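Local coordinates for protein isomaltodextranase (Arthrobacter globiformis, PDB 5AWO) that hydrolyses alpha-1,6-glucosidic linkages in dextran-like polysaccharides, releasing successive isomaltose units from the non-reducing ends of the chains, at residues 393-398 with 418-423; 407-412 with 461-466. All blocks are in the same frame, centred on the assembly; numbering follows the deposited sequence.

Interaction 1: 393-398 with 418-423; sequences TERWAG and VTKTID
Strands 395-398 and 418-423 belong to different sheets of the C-terminal beta sandwich, and they face each other rather than pair. Their axes come within 8.0 Å at a crossing angle of -28°, too far apart for backbone pairing, so side chains must span the gap, one of them to a backbone carbonyl. The apolar, better packed part is small: Ile422, buried between the sheets and also touching Val407 and Leu409, extends its CD1 to 4.0 Å from CB of Arg395. A branched aliphatic chain suits this inward place, and the methylenes of the arginine give it a greasy surface. Beyond them Arg395 bends at its third side-chain torsion (-71°), which turns the guanidinium toward the 418-423 backbone. There NH1 donates to the backbone O of Thr421 over 2.9 Å; the oxygen lies in the guanidinium plane, and the C=O axis points almost straight at NH1 (177°). NE is held by Asp392 in a salt bridge, so two partners fix the rotation of the flat group.

The solvent side, where a water joins in, holds Glu394 and Lys420, whose chains cross obliquely. Lys420 kinks at its second torsion and brings NZ into a salt bridge with Glu394 OE1, 2.8 Å away, meeting the oxygen from above the carboxylate plane. The water donates to Glu394 OE2 at 2.7 Å and weakly accepts from Lys420 NZ at 3.3 Å; OE2 also receives the backbone N-H of Arg412. An alanine in place of Glu394 would remove the carboxylate and would probably leave the lysine ammonium without its salt bridge and the Arg412 amide without this acceptor. With Arg395 NE 5.8 Å from Lys420 NZ, the acids Glu394 and Asp392 probably offset repulsion between like charges, so this edge of the sandwich combines charge pairing with apolar packing.

Interaction 2: 407-412 with 461-466; sequences VALFNR and AIFRVT
Strands 407-410 and 461-466 run antiparallel with axes 4.7 Å apart, zipped by four backbone hydrogen bonds: Val407 and Phe463 bond reciprocally, as do Leu409 and Ala461. The straightest is Leu409 N to Ala461 O, 2.9 Å with an N-H...O angle of 169°. Between these two hydrogen-bonded pairs sits the non-hydrogen-bonded pair Ala408 and Ile462, where the CA of Ile462 comes 3.3 Å from Val407 O in a CA-H...O contact. Ala408 meets Ile462 through CB to CG1, 3.9 Å apart; its short side chain suits close packing on Ala338 of helix 326-339, while Ile462 also reaches helix 362-370. The strands are central neighbours in the larger sheet of the C-terminal beta sandwich. Their other face, bearing Val407, Leu409, Ala461 and Phe463, turns to the second sheet, where Val407 and Leu409 touch Ile422. Leu409 and Phe463 cross at about a right angle, the broad apolar ring offering its CE2 to CD1 of the leucine at 3.8 Å. Val407 O lies at the edge of that ring, near its plane. Beta-branched Val407 suits an extended strand, and its CG2, anti to the carbonyl carbon, reaches across to touch CG2 of Val465 at 3.7 Å.

Overall arrangement
The centres of the two interactions lie about 7 Å apart within the C-terminal beta-sandwich domain, away from Asp201 and Asp262, the probable nucleophile and proton donor. Their segments alternate along the chain: 393-398, 407-412, 418-423, then 461-466. Strands 395-399, 405-410 and 460-466 are successive neighbours in one antiparallel sheet, while 418-423 pairs with 450-455 in the opposing one. Interaction 2 therefore builds a sheet and interaction 1 joins two sheets. Where they touch, Phe410 N probably bonds Glu394 O at 2.9 Å, and Lys420 CE packs against Phe410 O. One sheet thus faces both its partner layer and the helices on its other side, tying the sandwich to the rest of the enzyme.

Interaction 1: 393-398 with 418-423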
loop_
_atom_site.group_PDB
_atom_site.type_symbol
_atom_site.label_atom_id
_atom_site.label_comp_id
_atom_site.label_asym_id
_atom_site.label_seq_id
_atom_site.Cartn_x
_atom_site.Cartn_y
_atom_site.Cartn_z
ATOM N N THR A 393 -2.483 16.272 7.128
ATOM C CA THR A 393 -1.487 15.846 6.147
ATOM C C THR A 393 -0.044 15.999 6.638
ATOM O O THR A 393 0.841 15.376 6.061
ATOM C CB THR A 393 -1.588 16.614 4.804
ATOM O OG1 THR A 393 -1.251 18.000 5.002
ATOM C CG2 THR A 393 -2.951 16.477 4.177
ATOM N N GLU A 394 0.193 16.788 7.694
ATOM C CA GLU A 394 1.523 17.180 8.103
ATOM C C GLU A 394 2.049 16.486 9.358
ATOM O O GLU A 394 3.156 16.743 9.774
ATOM C CB GLU A 394 1.571 18.684 8.283
ATOM C CG GLU A 394 1.396 19.446 6.982
ATOM C CD GLU A 394 1.373 20.922 7.222
ATOM O OE1 GLU A 394 0.465 21.431 7.930
ATOM O OE2 GLU A 394 2.284 21.621 6.689
ATOM N N ARG A 395 1.243 15.620 9.978
ATOM C CA ARG A 395 1.679 14.881 11.160
ATOM C C ARG A 395 1.235 13.434 11.030
ATOM O O ARG A 395 0.012 13.153 10.941
ATOM C CB ARG A 395 1.089 15.504 12.431
ATOM C CG ARG A 395 1.605 16.913 12.674
ATOM C CD ARG A 395 1.130 17.496 14.004
ATOM N NE ARG A 395 -0.295 17.783 13.915
ATOM C CZ ARG A 395 -1.131 17.897 14.943
ATOM N NH1 ARG A 395 -0.725 17.739 16.203
ATOM N NH2 ARG A 395 -2.398 18.186 14.695
ATOM N N TRP A 396 2.206 12.537 11.051
ATOM C CA TRP A 396 2.002 11.100 10.770
ATOM C C TRP A 396 2.591 10.245 11.880
ATOM O O TRP A 396 3.632 10.586 12.439
ATOM C CB TRP A 396 2.705 10.725 9.458
ATOM C CG TRP A 396 1.956 11.200 8.249
ATOM C CD1 TRP A 396 1.853 12.476 7.781
ATOM C CD2 TRP A 396 1.177 10.383 7.381
ATOM N NE1 TRP A 396 1.045 12.503 6.674
ATOM C CE2 TRP A 396 0.601 11.232 6.418
ATOM C CE3 TRP A 396 0.884 9.020 7.345
ATOM C CZ2 TRP A 396 -0.241 10.747 5.415
ATOM C CZ3 TRP A 396 0.057 8.544 6.358
ATOM C CH2 TRP A 396 -0.500 9.407 5.407
ATOM N N ALA A 397 1.920 9.145 12.196
ATOM C CA ALA A 397 2.498 8.166 13.119
ATOM C C ALA A 397 2.008 6.779 12.785
ATOM O O ALA A 397 0.882 6.603 12.315
ATOM C CB ALA A 397 2.142 8.480 14.567
ATOM N N GLY A 398 2.879 5.802 13.002
ATOM C CA GLY A 398 2.491 4.419 12.909
ATOM C C GLY A 398 3.273 3.594 13.895
ATOM O O GLY A 398 4.358 3.970 14.323
ATOM N N VAL A 418 7.257 26.640 10.929
ATOM C CA VAL A 418 6.073 26.202 11.662
ATOM C C VAL A 418 6.444 25.059 12.601
ATOM O O VAL A 418 7.168 24.126 12.218
ATOM C CB VAL A 418 4.974 25.727 10.681
ATOM C CG1 VAL A 418 3.748 25.202 11.416
ATOM C CG2 VAL A 418 4.602 26.847 9.720
ATOM N N THR A 419 5.948 25.140 13.827
ATOM C CA THR A 419 6.155 24.115 14.817
ATOM C C THR A 419 5.090 23.026 14.654
ATOM O O THR A 419 3.890 23.336 14.561
ATOM C CB THR A 419 6.097 24.688 16.236
ATOM O OG1 THR A 419 7.187 25.597 16.387
ATOM C CG2 THR A 419 6.166 23.565 17.299
ATOM N N LYS A 420 5.531 21.776 14.631
ATOM C CA LYS A 420 4.657 20.623 14.599
ATOM C C LYS A 420 4.989 19.717 15.764
ATOM O O LYS A 420 6.169 19.536 16.086
ATOM C CB LYS A 420 4.849 19.837 13.294
ATOM C CG LYS A 420 4.543 20.613 12.023
ATOM C CD LYS A 420 3.077 20.988 11.912
ATOM C CE LYS A 420 2.765 21.660 10.588
ATOM N NZ LYS A 420 1.370 22.187 10.509
ATOM N N THR A 421 3.957 19.113 16.356
ATOM C CA THR A 421 4.125 18.309 17.573
ATOM C C THR A 421 3.167 17.127 17.552
ATOM O O THR A 421 2.008 17.262 17.129
ATOM C CB THR A 421 3.851 19.162 18.822
ATOM O OG1 THR A 421 4.804 20.229 18.895
ATOM C CG2 THR A 421 3.926 18.351 20.086
ATOM N N ILE A 422 3.671 15.987 17.999
ATOM C CA ILE A 422 2.849 14.825 18.302
ATOM C C ILE A 422 3.067 14.486 19.779
ATOM O O ILE A 422 4.186 14.236 20.220
ATOM C CB ILE A 422 3.171 13.627 17.378
ATOM C CG1 ILE A 422 2.489 13.831 16.012
ATOM C CG2 ILE A 422 2.710 12.294 17.974
ATOM C CD1 ILE A 422 0.992 13.707 16.045
ATOM N N ASP A 423 1.964 14.481 20.516
ATOM C CA ASP A 423 1.978 14.198 21.942
ATOM C C ASP A 423 1.616 12.742 22.166
ATOM O O ASP A 423 0.622 12.238 21.601
ATOM C CB ASP A 423 0.965 15.099 22.629
ATOM C CG ASP A 423 1.055 14.999 24.136
ATOM O OD1 ASP A 423 0.497 14.040 24.738
ATOM O OD2 ASP A 423 1.718 15.864 24.717
HETATM O O HOH W 1 2.744 23.953 8.044
#

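Interaction 2: 407-412 with 461-466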
loop_
_atom_site.group_PDB
_atom_site.type_symbol
_atom_site.label_atom_id
_atom_site.label_comp_id
_atom_site.label_asym_id
_atom_site.label_seq_id
_atom_site.Cartn_x
_atom_site.Cartn_y
_atom_site.Cartn_z
ATOM N N VAL A 407 7.325 8.376 13.910
ATOM C CA VAL A 407 6.579 9.623 13.961
ATOM C C VAL A 407 7.235 10.607 12.988
ATOM O O VAL A 407 8.449 10.827 13.064
ATOM C CB VAL A 407 6.568 10.215 15.400
ATOM C CG1 VAL A 407 5.889 11.572 15.442
ATOM C CG2 VAL A 407 5.942 9.219 16.381
ATOM N N ALA A 408 6.441 11.196 12.087
ATOM C CA ALA A 408 6.974 12.141 11.071
ATOM C C ALA A 408 6.192 13.435 11.074
ATOM O O ALA A 408 4.968 13.448 11.162
ATOM C CB ALA A 408 6.955 11.491 9.706
ATOM N N LEU A 409 6.938 14.549 11.029
ATOM C CA LEU A 409 6.386 15.882 11.126
ATOM C C LEU A 409 6.831 16.662 9.875
ATOM O O LEU A 409 7.998 16.564 9.486
ATOM C CB LEU A 409 6.896 16.580 12.369
ATOM C CG LEU A 409 6.713 15.852 13.696
ATOM C CD1 LEU A 409 7.453 16.560 14.814
ATOM C CD2 LEU A 409 5.262 15.678 14.068
ATOM N N PHE A 410 5.889 17.399 9.262
ATOM C CA PHE A 410 6.124 18.049 7.975
ATOM C C PHE A 410 5.679 19.497 8.041
ATOM O O PHE A 410 4.703 19.818 8.689
ATOM C CB PHE A 410 5.336 17.337 6.865
ATOM C CG PHE A 410 5.723 15.910 6.666
ATOM C CD1 PHE A 410 6.732 15.562 5.790
ATOM C CD2 PHE A 410 5.047 14.902 7.334
ATOM C CE1 PHE A 410 7.133 14.249 5.636
ATOM C CE2 PHE A 410 5.403 13.585 7.128
ATOM C CZ PHE A 410 6.440 13.248 6.285
ATOM N N ASN A 411 6.380 20.351 7.303
ATOM C CA ASN A 411 5.954 21.743 7.084
ATOM C C ASN A 411 5.808 22.046 5.612
ATOM O O ASN A 411 6.796 22.310 4.927
ATOM C CB ASN A 411 6.897 22.744 7.739
ATOM C CG ASN A 411 6.469 24.175 7.487
ATOM O OD1 ASN A 411 5.327 24.432 7.077
ATOM N ND2 ASN A 411 7.350 25.113 7.749
ATOM N N ARG A 412 4.553 22.047 5.152
ATOM C CA ARG A 412 4.232 22.301 3.753
ATOM C C ARG A 412 4.098 23.790 3.408
ATOM O O ARG A 412 3.844 24.131 2.237
ATOM C CB ARG A 412 2.985 21.514 3.376
ATOM C CG ARG A 412 3.131 20.009 3.505
ATOM C CD ARG A 412 1.827 19.269 3.287
ATOM N NE ARG A 412 1.367 19.430 1.908
ATOM C CZ ARG A 412 0.108 19.415 1.516
ATOM N NH1 ARG A 412 -0.883 19.168 2.368
ATOM N NH2 ARG A 412 -0.153 19.682 0.247
ATOM N N ALA A 461 10.853 16.177 9.879
ATOM C CA ALA A 461 11.623 15.426 10.843
ATOM C C ALA A 461 10.959 14.072 11.033
ATOM O O ALA A 461 9.735 13.967 10.929
ATOM C CB ALA A 461 11.691 16.148 12.159
ATOM N N ILE A 462 11.767 13.044 11.274
ATOM C CA ILE A 462 11.236 11.711 11.510
ATOM C C ILE A 462 11.979 11.081 12.679
ATOM O O ILE A 462 13.212 11.217 12.833
ATOM C CB ILE A 462 11.262 10.846 10.218
ATOM C CG1 ILE A 462 10.377 9.621 10.309
ATOM C CG2 ILE A 462 12.667 10.497 9.794
ATOM C CD1 ILE A 462 10.132 8.920 8.988
ATOM N N PHE A 463 11.193 10.399 13.516
ATOM C CA PHE A 463 11.660 9.914 14.819
ATOM C C PHE A 463 11.290 8.450 14.989
ATOM O O PHE A 463 10.219 8.000 14.546
ATOM C CB PHE A 463 11.005 10.702 15.961
ATOM C CG PHE A 463 11.211 12.182 15.904
ATOM C CD1 PHE A 463 12.319 12.781 16.517
ATOM C CD2 PHE A 463 10.303 12.989 15.228
ATOM C CE1 PHE A 463 12.512 14.139 16.455
ATOM C CE2 PHE A 463 10.498 14.345 15.164
ATOM C CZ PHE A 463 11.589 14.919 15.793
ATOM N N ARG A 464 12.177 7.702 15.654
ATOM C CA ARG A 464 11.782 6.416 16.257
ATOM C C ARG A 464 11.442 6.722 17.698
ATOM O O ARG A 464 12.277 7.282 18.418
ATOM C CB ARG A 464 12.918 5.399 16.174
ATOM C CG ARG A 464 12.646 4.073 16.906
ATOM C CD ARG A 464 11.677 3.150 16.197
ATOM N NE ARG A 464 12.276 2.568 15.015
ATOM C CZ ARG A 464 12.078 1.331 14.552
ATOM N NH1 ARG A 464 11.253 0.496 15.139
ATOM N NH2 ARG A 464 12.685 0.951 13.459
ATOM N N VAL A 465 10.229 6.352 18.122
ATOM C CA VAL A 465 9.775 6.514 19.487
ATOM C C VAL A 465 9.566 5.132 20.113
ATOM O O VAL A 465 8.882 4.267 19.563
ATOM C CB VAL A 465 8.477 7.331 19.545
ATOM C CG1 VAL A 465 8.013 7.496 20.992
ATOM C CG2 VAL A 465 8.669 8.690 18.861
ATOM N N THR A 466 10.249 4.918 21.239
ATOM C CA THR A 466 10.284 3.605 21.870
ATOM C C THR A 466 9.768 3.704 23.314
ATOM O O THR A 466 10.510 4.108 24.226
ATOM C CB THR A 466 11.712 3.023 21.855
ATOM O OG1 THR A 466 12.268 3.079 20.525
ATOM C CG2 THR A 466 11.729 1.566 22.310
#